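Local coordinates for MdbA protein (Corynebacterium diphtheriae, PDB 5C00) that acts as a thiol-disulfide oxidoreductase, probably forming disulfide bonds in exported proteins, and is essential for viability, pilus assembly, toxin production and virulence, at residues G26-S31 and R166-A171; K128-K133 and N137-V142; G67-A72 and T115-R120; P186-D191 and N197-W202. All blocks are in the same frame, centred on the assembly; numbering follows the deposited sequence.

Contact 1 of 4, residues G26-S31 and R166-A171; sequences GSVTDS and RKFAEA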
# COMPACT_ATOMS: atom_id res chain seq x y z
N GLY A 26 -3.78 -11.83 2.57
CA GLY A 26 -4.47 -10.55 2.58
C GLY A 26 -5.87 -10.63 2.02
O GLY A 26 -6.27 -11.67 1.54
N SER A 27 -6.56 -9.51 2.04
CA SER A 27 -7.87 -9.40 1.36
C SER A 27 -8.08 -7.96 0.97
O SER A 27 -7.30 -7.11 1.40
CB SER A 27 -9.00 -9.94 2.24
OG SER A 27 -9.13 -9.19 3.45
N VAL A 28 -9.07 -7.67 0.13
CA VAL A 28 -9.43 -6.27 -0.16
C VAL A 28 -10.83 -6.14 0.37
O VAL A 28 -11.76 -6.73 -0.18
CB VAL A 28 -9.35 -5.92 -1.67
CG1 VAL A 28 -9.79 -4.48 -1.89
CG2 VAL A 28 -7.95 -6.14 -2.23
N THR A 29 -10.95 -5.43 1.48
CA THR A 29 -12.18 -5.37 2.24
C THR A 29 -12.39 -3.96 2.77
O THR A 29 -11.44 -3.37 3.32
CB THR A 29 -12.13 -6.35 3.43
OG1 THR A 29 -11.64 -7.63 2.97
CG2 THR A 29 -13.57 -6.54 4.00
N ASP A 30 -13.62 -3.43 2.64
CA ASP A 30 -13.99 -2.18 3.29
C ASP A 30 -13.03 -1.04 2.95
O ASP A 30 -12.66 -0.32 3.83
CB ASP A 30 -14.07 -2.33 4.81
CG ASP A 30 -14.55 -1.04 5.52
OD1 ASP A 30 -15.41 -0.31 4.99
OD2 ASP A 30 -14.04 -0.71 6.61
N SER A 31 -12.69 -0.91 1.67
CA SER A 31 -11.74 0.10 1.16
C SER A 31 -10.26 -0.05 1.58
O SER A 31 -9.46 0.83 1.30
CB SER A 31 -12.18 1.52 1.49
OG SER A 31 -13.55 1.74 1.16
N ARG A 166 -10.15 5.19 -6.51
CA ARG A 166 -10.69 6.53 -6.17
C ARG A 166 -11.82 6.42 -5.15
O ARG A 166 -11.90 7.22 -4.24
CB ARG A 166 -11.23 7.19 -7.42
CG ARG A 166 -10.19 7.60 -8.43
CD ARG A 166 -10.85 8.01 -9.75
NE ARG A 166 -9.78 8.24 -10.75
CZ ARG A 166 -9.74 7.80 -11.99
NH1 ARG A 166 -10.74 7.09 -12.52
NH2 ARG A 166 -8.68 8.11 -12.73
N LYS A 167 -12.73 5.47 -5.33
CA LYS A 167 -13.81 5.26 -4.36
C LYS A 167 -13.24 4.92 -2.98
O LYS A 167 -13.69 5.48 -1.94
CB LYS A 167 -14.79 4.19 -4.86
CG LYS A 167 -15.59 3.43 -3.82
CD LYS A 167 -16.55 2.47 -4.53
CE LYS A 167 -16.71 1.14 -3.82
NZ LYS A 167 -16.40 -0.03 -4.71
N PHE A 168 -12.23 4.04 -2.96
CA PHE A 168 -11.56 3.69 -1.70
C PHE A 168 -10.84 4.89 -1.09
O PHE A 168 -10.87 5.11 0.13
CB PHE A 168 -10.55 2.58 -1.92
CG PHE A 168 -11.15 1.24 -2.23
CD1 PHE A 168 -12.53 1.07 -2.37
CD2 PHE A 168 -10.32 0.16 -2.45
CE1 PHE A 168 -13.03 -0.17 -2.68
CE2 PHE A 168 -10.83 -1.07 -2.76
CZ PHE A 168 -12.19 -1.23 -2.90
N ALA A 169 -10.15 5.62 -1.94
CA ALA A 169 -9.40 6.77 -1.46
C ALA A 169 -10.36 7.80 -0.83
O ALA A 169 -10.07 8.34 0.24
CB ALA A 169 -8.60 7.40 -2.60
N GLU A 170 -11.51 8.02 -1.47
CA GLU A 170 -12.48 9.00 -0.89
C GLU A 170 -13.04 8.50 0.45
O GLU A 170 -13.08 9.27 1.42
CB GLU A 170 -13.60 9.32 -1.90
CG GLU A 170 -14.40 10.59 -1.59
CD GLU A 170 -13.52 11.78 -1.16
OE1 GLU A 170 -12.57 12.15 -1.89
OE2 GLU A 170 -13.78 12.34 -0.07
N ALA A 171 -13.43 7.23 0.53
CA ALA A 171 -13.90 6.63 1.79
C ALA A 171 -12.86 6.69 2.89
O ALA A 171 -13.18 6.98 4.06
CB ALA A 171 -14.34 5.19 1.59
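Phe168 leans out from helix 162-180 and sets one face of its ring against Ser31, in the turn that follows strand 25-29. Phe168 CB lies 3.8 Å from the carbonyl oxygen Ser31 O. Phe168 CG comes next and sits 3.6 Å from Ser31 CA, so the backbone of the turn rests on the inner end of the ring. Ser31 CA is over the Phe168 ring face, 3.7 Å from the centroid and 15° off the normal, a CH-pi contact made by the alpha carbon. Phe168 CD1 meets Ser31 OG at 3.7 Å; across the ring, Val28 CG1 comes in obliquely to Phe168 CE2, also at 3.7 Å. CG1 is the branch of Val28 anti to its backbone N (chi1 178°), and the valine crosses Phe168 at about a right angle.

The turn belongs to a two-stranded beta-hairpin formed by strands 25-29 and 32-36 at one border of the central sheet. Asp30 and Ser31 both have positive phi, with the backbone shape of a type I' turn, and this turn brings Ser31 CA down on the aromatic ring. Helix 162-180 is the last long helix before strand 187-190.

Further along the same helix, Ala171 brings its CB within 3.6 Å of Ser31 OG. Ser31 O is taken by Asn172 ND2, so the helix holds the turn with a polar grip as well as with the ring. Leu105 of helix 96-109 touches both Val28 and Phe168.

Contact 2 of 4, residues K128-K133 and N137-V142; sequences KNIYGK and NDFADV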
# COMPACT_ATOMS: atom_id res chain seq x y z
N LYS A 128 10.70 9.21 -5.29
CA LYS A 128 11.28 10.43 -5.87
C LYS A 128 11.68 10.33 -7.32
O LYS A 128 11.66 11.33 -8.01
CB LYS A 128 12.42 10.96 -4.99
CG LYS A 128 11.92 11.87 -3.87
CD LYS A 128 10.55 11.48 -3.27
CE LYS A 128 9.64 12.67 -2.96
NZ LYS A 128 8.17 12.42 -3.21
N ASN A 129 12.02 9.14 -7.81
CA ASN A 129 12.35 8.88 -9.23
C ASN A 129 11.16 8.57 -10.13
O ASN A 129 11.22 8.71 -11.34
CB ASN A 129 13.37 7.73 -9.29
CG ASN A 129 14.63 8.07 -8.57
OD1 ASN A 129 15.20 9.12 -8.84
ND2 ASN A 129 15.02 7.26 -7.57
N ILE A 130 10.08 8.14 -9.53
CA ILE A 130 8.89 7.75 -10.21
C ILE A 130 8.02 8.98 -10.43
O ILE A 130 7.40 9.14 -11.47
CB ILE A 130 8.12 6.77 -9.31
CG1 ILE A 130 8.78 5.42 -9.34
CG2 ILE A 130 6.63 6.63 -9.72
CD1 ILE A 130 8.23 4.48 -8.27
N TYR A 131 7.96 9.81 -9.41
CA TYR A 131 6.97 10.88 -9.30
C TYR A 131 7.01 11.81 -10.53
O TYR A 131 8.00 12.48 -10.78
CB TYR A 131 7.23 11.69 -8.01
CG TYR A 131 6.14 12.71 -7.78
CD1 TYR A 131 4.94 12.34 -7.21
CD2 TYR A 131 6.31 14.04 -8.19
CE1 TYR A 131 3.91 13.27 -7.04
CE2 TYR A 131 5.29 14.98 -8.02
CZ TYR A 131 4.08 14.56 -7.45
OH TYR A 131 3.06 15.47 -7.27
N GLY A 132 5.92 11.84 -11.27
CA GLY A 132 5.84 12.70 -12.46
C GLY A 132 6.53 12.18 -13.71
O GLY A 132 6.54 12.88 -14.75
N LYS A 133 7.24 11.06 -13.60
CA LYS A 133 8.01 10.53 -14.69
C LYS A 133 7.37 9.27 -15.22
O LYS A 133 7.47 9.01 -16.41
CB LYS A 133 9.50 10.36 -14.30
CG LYS A 133 9.97 11.72 -13.76
CD LYS A 133 11.40 11.83 -13.35
CE LYS A 133 11.59 13.16 -12.64
NZ LYS A 133 10.87 13.17 -11.31
N ASN A 137 1.86 2.61 -18.13
CA ASN A 137 2.57 1.48 -18.73
C ASN A 137 3.85 1.20 -17.96
O ASN A 137 4.35 0.09 -18.00
CB ASN A 137 2.83 1.70 -20.21
CG ASN A 137 1.59 1.47 -21.06
OD1 ASN A 137 0.99 0.41 -21.05
ND2 ASN A 137 1.22 2.46 -21.79
N ASP A 138 4.40 2.23 -17.29
CA ASP A 138 5.58 2.04 -16.45
C ASP A 138 5.19 1.28 -15.21
O ASP A 138 5.85 0.30 -14.84
CB ASP A 138 6.21 3.39 -16.12
CG ASP A 138 6.62 4.13 -17.38
OD1 ASP A 138 7.61 3.70 -18.08
OD2 ASP A 138 5.95 5.12 -17.74
N PHE A 139 4.12 1.71 -14.54
CA PHE A 139 3.66 0.95 -13.40
C PHE A 139 3.37 -0.51 -13.77
O PHE A 139 3.63 -1.45 -12.98
CB PHE A 139 2.44 1.62 -12.79
CG PHE A 139 2.77 2.90 -12.08
CD1 PHE A 139 3.33 2.88 -10.82
CD2 PHE A 139 2.52 4.13 -12.66
CE1 PHE A 139 3.65 4.05 -10.16
CE2 PHE A 139 2.82 5.32 -12.01
CZ PHE A 139 3.37 5.28 -10.74
N ALA A 140 2.80 -0.73 -14.94
CA ALA A 140 2.47 -2.09 -15.36
C ALA A 140 3.70 -2.95 -15.64
O ALA A 140 3.75 -4.10 -15.25
CB ALA A 140 1.58 -2.05 -16.59
N ASP A 141 4.70 -2.37 -16.29
CA ASP A 141 5.90 -3.14 -16.65
C ASP A 141 6.52 -3.63 -15.33
O ASP A 141 7.02 -4.75 -15.23
CB ASP A 141 6.91 -2.31 -17.40
CG ASP A 141 6.70 -2.29 -18.91
OD1 ASP A 141 5.60 -2.65 -19.42
OD2 ASP A 141 7.68 -1.91 -19.60
N VAL A 142 6.58 -2.73 -14.34
CA VAL A 142 7.24 -3.04 -13.09
C VAL A 142 6.49 -4.12 -12.32
O VAL A 142 7.10 -5.04 -11.76
CB VAL A 142 7.52 -1.78 -12.24
CG1 VAL A 142 8.07 -2.17 -10.87
CG2 VAL A 142 8.53 -0.93 -12.95
O HOH W 1 7.01 7.48 -18.67
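Ile130 and Phe139 carry most of this contact, meeting through one methyl and the far end of a ring. Ile130 CG2 stands 3.7 Å from Phe139 CZ and 4.0 Å from Phe139 CE1, approaching the ring obliquely. With chi1 at -76°, CG2 is the branch of Ile130 anti to the backbone N, and that places this methyl, not the longer CG1 arm, against the phenylalanine. Both residues are buried. Leu123 of helix 113-125 touches each of them, and Trp134 meets the ring of Phe139 edge to face.

The chain between them is a short connection between two consecutive helices in the helical part of this DsbA-like protein. Helix 127-130 ends, and Tyr131 and Gly132 form a type II turn closed by Lys133 N bonding to Ile130 O at 2.9 Å; Gly132 takes the positive phi. The ammonium group of Lys133 folds back on the same turn, with Lys133 NZ giving a bond of 3.0 Å to Tyr131 O, nearly in line with the C=O bond (C=O...NZ angle 160°).

A more polar link lies beside the apolar one and depends on water, because Lys133 O and Asp138 OD2 are too far apart to be joined directly. The water donates to Lys133 O at 2.8 Å and to Asp138 OD2 at 2.7 Å. Asp138 OD2 also accepts from the amide of Gly135, just ahead of helix 136-145, so this carboxylate oxygen serves the helix start and the water together, while OD1 is held by Gln10 NE2.

Contact 3 of 4, residues G67-A72 and T115-R120; sequences GPMTKA and TYWNYR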
# COMPACT_ATOMS: atom_id res chain seq x y z
N GLY A 67 9.55 -3.57 8.28
CA GLY A 67 10.15 -4.81 8.75
C GLY A 67 9.47 -5.35 10.00
O GLY A 67 8.98 -6.48 9.98
N PRO A 68 9.45 -4.57 11.07
CA PRO A 68 8.76 -5.04 12.26
C PRO A 68 7.29 -5.29 12.04
O PRO A 68 6.75 -6.26 12.60
CB PRO A 68 8.94 -3.92 13.29
CG PRO A 68 9.96 -3.02 12.73
CD PRO A 68 10.19 -3.33 11.30
N MSE A 69 6.65 -4.46 11.21
CA MSE A 69 5.21 -4.66 10.90
C MSE A 69 5.03 -6.02 10.29
O MSE A 69 4.10 -6.72 10.67
CB MSE A 69 4.67 -3.57 9.97
CG MSE A 69 3.18 -3.76 9.64
SE MSE A 69 2.58 -2.41 8.36
CE MSE A 69 3.42 -3.25 6.84
N THR A 70 5.84 -6.38 9.29
CA THR A 70 5.75 -7.69 8.64
C THR A 70 5.84 -8.82 9.68
O THR A 70 5.08 -9.76 9.66
CB THR A 70 6.86 -7.86 7.58
OG1 THR A 70 6.81 -6.77 6.66
CG2 THR A 70 6.72 -9.16 6.84
N LYS A 71 6.80 -8.72 10.58
CA LYS A 71 6.96 -9.76 11.61
C LYS A 71 5.75 -9.90 12.51
O LYS A 71 5.34 -11.00 12.84
CB LYS A 71 8.21 -9.54 12.46
CG LYS A 71 9.51 -9.52 11.67
CD LYS A 71 9.70 -10.75 10.76
CE LYS A 71 9.55 -10.44 9.28
NZ LYS A 71 9.95 -11.53 8.31
N ALA A 72 5.17 -8.78 12.88
CA ALA A 72 4.03 -8.77 13.77
C ALA A 72 2.79 -9.33 13.08
O ALA A 72 1.97 -10.00 13.71
CB ALA A 72 3.78 -7.35 14.27
N THR A 115 3.94 -10.54 -4.43
CA THR A 115 4.12 -9.50 -5.44
C THR A 115 3.65 -8.13 -4.94
O THR A 115 4.36 -7.12 -5.02
CB THR A 115 3.38 -9.92 -6.74
OG1 THR A 115 3.99 -11.12 -7.22
CG2 THR A 115 3.54 -8.89 -7.80
N TYR A 116 2.45 -8.10 -4.35
CA TYR A 116 1.90 -6.88 -3.78
C TYR A 116 2.87 -6.25 -2.80
O TYR A 116 3.22 -5.06 -2.89
CB TYR A 116 0.58 -7.12 -3.10
CG TYR A 116 0.14 -5.89 -2.37
CD1 TYR A 116 -0.35 -4.78 -3.06
CD2 TYR A 116 0.31 -5.78 -1.01
CE1 TYR A 116 -0.68 -3.62 -2.40
CE2 TYR A 116 0.01 -4.61 -0.35
CZ TYR A 116 -0.47 -3.54 -1.07
OH TYR A 116 -0.80 -2.41 -0.41
N TRP A 117 3.31 -7.05 -1.85
CA TRP A 117 4.20 -6.48 -0.83
C TRP A 117 5.47 -5.86 -1.43
O TRP A 117 5.90 -4.74 -1.07
CB TRP A 117 4.56 -7.58 0.15
CG TRP A 117 5.53 -7.11 1.10
CD1 TRP A 117 6.83 -7.38 1.12
CD2 TRP A 117 5.28 -6.21 2.17
NE1 TRP A 117 7.44 -6.72 2.15
CE2 TRP A 117 6.50 -6.01 2.82
CE3 TRP A 117 4.12 -5.57 2.66
CZ2 TRP A 117 6.63 -5.18 3.93
CZ3 TRP A 117 4.25 -4.74 3.77
CH2 TRP A 117 5.49 -4.57 4.39
N ASN A 118 6.11 -6.60 -2.33
CA ASN A 118 7.33 -6.09 -2.94
C ASN A 118 7.10 -4.92 -3.88
O ASN A 118 7.95 -4.04 -3.99
CB ASN A 118 8.05 -7.23 -3.65
CG ASN A 118 8.74 -8.15 -2.65
OD1 ASN A 118 9.77 -7.78 -2.08
ND2 ASN A 118 8.13 -9.29 -2.38
N TYR A 119 5.94 -4.89 -4.52
CA TYR A 119 5.56 -3.80 -5.41
C TYR A 119 5.32 -2.54 -4.62
O TYR A 119 5.88 -1.49 -4.95
CB TYR A 119 4.32 -4.18 -6.18
CG TYR A 119 3.97 -3.26 -7.29
CD1 TYR A 119 4.81 -3.06 -8.35
CD2 TYR A 119 2.78 -2.61 -7.31
CE1 TYR A 119 4.48 -2.24 -9.42
CE2 TYR A 119 2.44 -1.77 -8.37
CZ TYR A 119 3.27 -1.62 -9.44
OH TYR A 119 2.89 -0.81 -10.51
N ARG A 120 4.59 -2.62 -3.52
CA ARG A 120 4.40 -1.47 -2.61
C ARG A 120 5.75 -0.92 -2.14
O ARG A 120 5.95 0.32 -2.16
CB ARG A 120 3.55 -1.89 -1.39
CG ARG A 120 3.55 -0.87 -0.24
CD ARG A 120 2.64 -1.31 0.90
NE ARG A 120 2.74 -0.38 2.03
CZ ARG A 120 3.71 -0.42 2.96
NH1 ARG A 120 4.67 -1.31 2.89
NH2 ARG A 120 3.75 0.48 3.96
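Trp117 brings the outer end of its six-membered ring up against two neighbouring side chains of helix 56-74. Met69, a selenomethionine, meets the ring at its edge, near the ring plane: Met69 CE, the methyl carbon, is 3.5 Å from Trp117 CH2 and equally close to Trp117 CZ3. The Met69 chain runs extended from the backbone and bends only at the selenium, chi3 76°, which turns CE onto the rim of the indole.

Thr70 is modelled in two conformers; in the one described here its OG1 comes obliquely to the CZ2-CH2 side of the Trp117 ring. This oxygen is bonded to Asp66 O, one turn back in its own helix, and no hydrogen bond joins Thr70 to Trp117. On the five-membered ring, Trp117 NE1 bonds to Glu20 OE1, which fixes how the indole is turned. Arg120, one turn on from Trp117, forms salt bridges with Glu51 and Asp66.

Helix 56-74 is the long helix of the thioredoxin fold that starts at a CxxC pattern, Cys55 and Cys58, probably the redox-active pair. Its packing against helix 113-125 joins that fold to the helices inserted into it, as in DsbA-like oxidoreductases.

Contact 4 of 4, residues P186-D191 and N197-W202; sequences PRVFID and NGIETW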
# COMPACT_ATOMS: atom_id res chain seq x y z
N PRO A 186 1.96 9.91 6.78
CA PRO A 186 1.31 8.71 7.28
C PRO A 186 0.52 8.94 8.57
O PRO A 186 0.85 9.83 9.36
CB PRO A 186 2.45 7.79 7.61
CG PRO A 186 3.57 8.69 8.03
CD PRO A 186 3.40 9.91 7.14
N ARG A 187 -0.48 8.08 8.79
CA ARG A 187 -1.21 8.06 10.06
C ARG A 187 -1.43 6.61 10.47
O ARG A 187 -1.73 5.78 9.63
CB ARG A 187 -2.59 8.74 9.92
CG ARG A 187 -2.61 10.10 9.23
CD ARG A 187 -2.10 11.24 10.07
NE ARG A 187 -3.08 11.58 11.08
CZ ARG A 187 -4.18 12.31 10.90
NH1 ARG A 187 -4.41 12.97 9.77
NH2 ARG A 187 -5.03 12.44 11.90
N VAL A 188 -1.33 6.32 11.75
CA VAL A 188 -1.56 4.97 12.24
C VAL A 188 -2.54 5.01 13.43
O VAL A 188 -2.42 5.86 14.31
CB VAL A 188 -0.24 4.36 12.69
CG1 VAL A 188 -0.47 3.03 13.41
CG2 VAL A 188 0.73 4.23 11.51
N PHE A 189 -3.48 4.11 13.44
CA PHE A 189 -4.41 3.92 14.55
C PHE A 189 -4.32 2.47 14.98
O PHE A 189 -4.21 1.54 14.13
CB PHE A 189 -5.87 4.19 14.09
CG PHE A 189 -6.15 5.63 13.69
CD1 PHE A 189 -5.66 6.15 12.50
CD2 PHE A 189 -6.95 6.45 14.48
CE1 PHE A 189 -5.93 7.47 12.12
CE2 PHE A 189 -7.24 7.73 14.10
CZ PHE A 189 -6.70 8.27 12.94
N ILE A 190 -4.41 2.25 16.27
CA ILE A 190 -4.41 0.92 16.86
C ILE A 190 -5.78 0.76 17.52
O ILE A 190 -6.12 1.52 18.42
CB ILE A 190 -3.31 0.77 17.94
CG1 ILE A 190 -1.93 0.95 17.31
CG2 ILE A 190 -3.46 -0.58 18.66
CD1 ILE A 190 -0.73 1.02 18.25
N ASP A 191 -6.60 -0.16 17.00
CA ASP A 191 -7.96 -0.34 17.53
C ASP A 191 -8.69 0.99 17.69
O ASP A 191 -9.29 1.25 18.75
CB ASP A 191 -7.91 -1.07 18.89
CG ASP A 191 -7.45 -2.50 18.77
OD1 ASP A 191 -7.73 -3.14 17.73
OD2 ASP A 191 -6.81 -2.98 19.73
N ASN A 197 2.19 10.08 19.08
CA ASN A 197 3.53 10.21 19.60
C ASN A 197 4.30 8.90 19.41
O ASN A 197 3.70 7.83 19.51
CB ASN A 197 3.42 10.52 21.08
CG ASN A 197 2.88 11.91 21.32
OD1 ASN A 197 3.62 12.85 21.20
ND2 ASN A 197 1.58 12.03 21.62
N GLY A 198 5.61 9.00 19.17
CA GLY A 198 6.47 7.82 19.00
C GLY A 198 5.97 6.96 17.84
O GLY A 198 5.88 5.73 17.94
N ILE A 199 5.66 7.61 16.72
CA ILE A 199 5.15 6.90 15.55
C ILE A 199 6.14 5.87 15.02
O ILE A 199 5.72 4.85 14.48
CB ILE A 199 4.74 7.91 14.44
CG1 ILE A 199 3.97 7.22 13.33
CG2 ILE A 199 5.93 8.66 13.90
CD1 ILE A 199 2.61 6.75 13.75
N GLU A 200 7.43 6.12 15.17
CA GLU A 200 8.45 5.16 14.73
C GLU A 200 8.36 3.84 15.46
O GLU A 200 8.88 2.82 14.97
CB GLU A 200 9.85 5.70 14.94
CG GLU A 200 10.20 6.82 14.00
CD GLU A 200 11.65 7.26 14.12
OE1 GLU A 200 12.53 6.39 14.37
OE2 GLU A 200 11.92 8.46 13.92
N THR A 201 7.71 3.84 16.61
CA THR A 201 7.60 2.64 17.42
C THR A 201 6.18 2.13 17.48
O THR A 201 5.84 1.41 18.42
CB THR A 201 8.15 2.88 18.85
OG1 THR A 201 7.25 3.70 19.62
CG2 THR A 201 9.47 3.57 18.80
N TRP A 202 5.36 2.47 16.49
CA TRP A 202 3.96 2.09 16.55
C TRP A 202 3.77 0.58 16.63
O TRP A 202 2.82 0.14 17.25
CB TRP A 202 3.16 2.70 15.39
CG TRP A 202 3.37 2.12 14.02
CD1 TRP A 202 4.14 2.60 13.03
CD2 TRP A 202 2.71 0.95 13.50
NE1 TRP A 202 4.01 1.80 11.89
CE2 TRP A 202 3.12 0.80 12.17
CE3 TRP A 202 1.79 0.06 14.03
CZ2 TRP A 202 2.67 -0.23 11.36
CZ3 TRP A 202 1.32 -0.99 13.22
CH2 TRP A 202 1.77 -1.12 11.90
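Ile199 is the first residue of 197-202 to touch strand 187-190, its CD1 lying 3.9 Å from Val188 CG2. It comes from a short 3-10 turn that begins after Gly198, whose positive phi swings the chain round. At Thr201 the turn closes on one acceptor: Gly198 O takes the backbone N of Thr201 at 2.9 Å and its hydroxyl OG1 at 3.0 Å.

Trp202 follows, the start of helix 202-207, its N bonded to Ile199 O. Its CG sits between the backbone N and the carbonyl carbon (chi1 74°), an orientation that sets the indole across Val188 at about a right angle. The valine straddles one ring face: Val188 CG2 is 4.0 Å from the centroid of the Trp202 five-membered ring and only 6° off its normal, a CH-pi contact, while Val188 CG1 lies 3.8 Å from Trp202 CE3 of the six-membered ring. Ile190 CD1 touches the backbone at Trp202 O, 3.8 Å away.

Pro186, reached through a cis peptide bond, lies against Cys58, matching the cis-proline loop of thioredoxin folds. Trp202 touches Ile47 of strand 45-52 and Met69 of helix 56-74, and Ile199 rests on Leu61 of that same helix.

How the contacts relate
Contact 3 uses helix 56-74 and contact 4 packs on it; they meet directly, with Met69 SE 3.7 Å from Trp202 CZ2, although their centres lie about 17 Å apart. Contact 2 joins contact 3 through the helical part, with a probable hydrogen bond of 2.7 Å between Phe139 O and Tyr119 OH. Contact 1 touches none of the others; its nearest atoms to contact 3 are about 8 Å away, on the other side of the chain's centre. Helix 96-109 touches side chains of each of contacts 1, 2 and 3. Contact 4 reaches the presumed redox site through Pro186 on Cys58, and Tyr131 of contact 2 touches Ser54 beside Cys55, though their centres are about 29 Å apart.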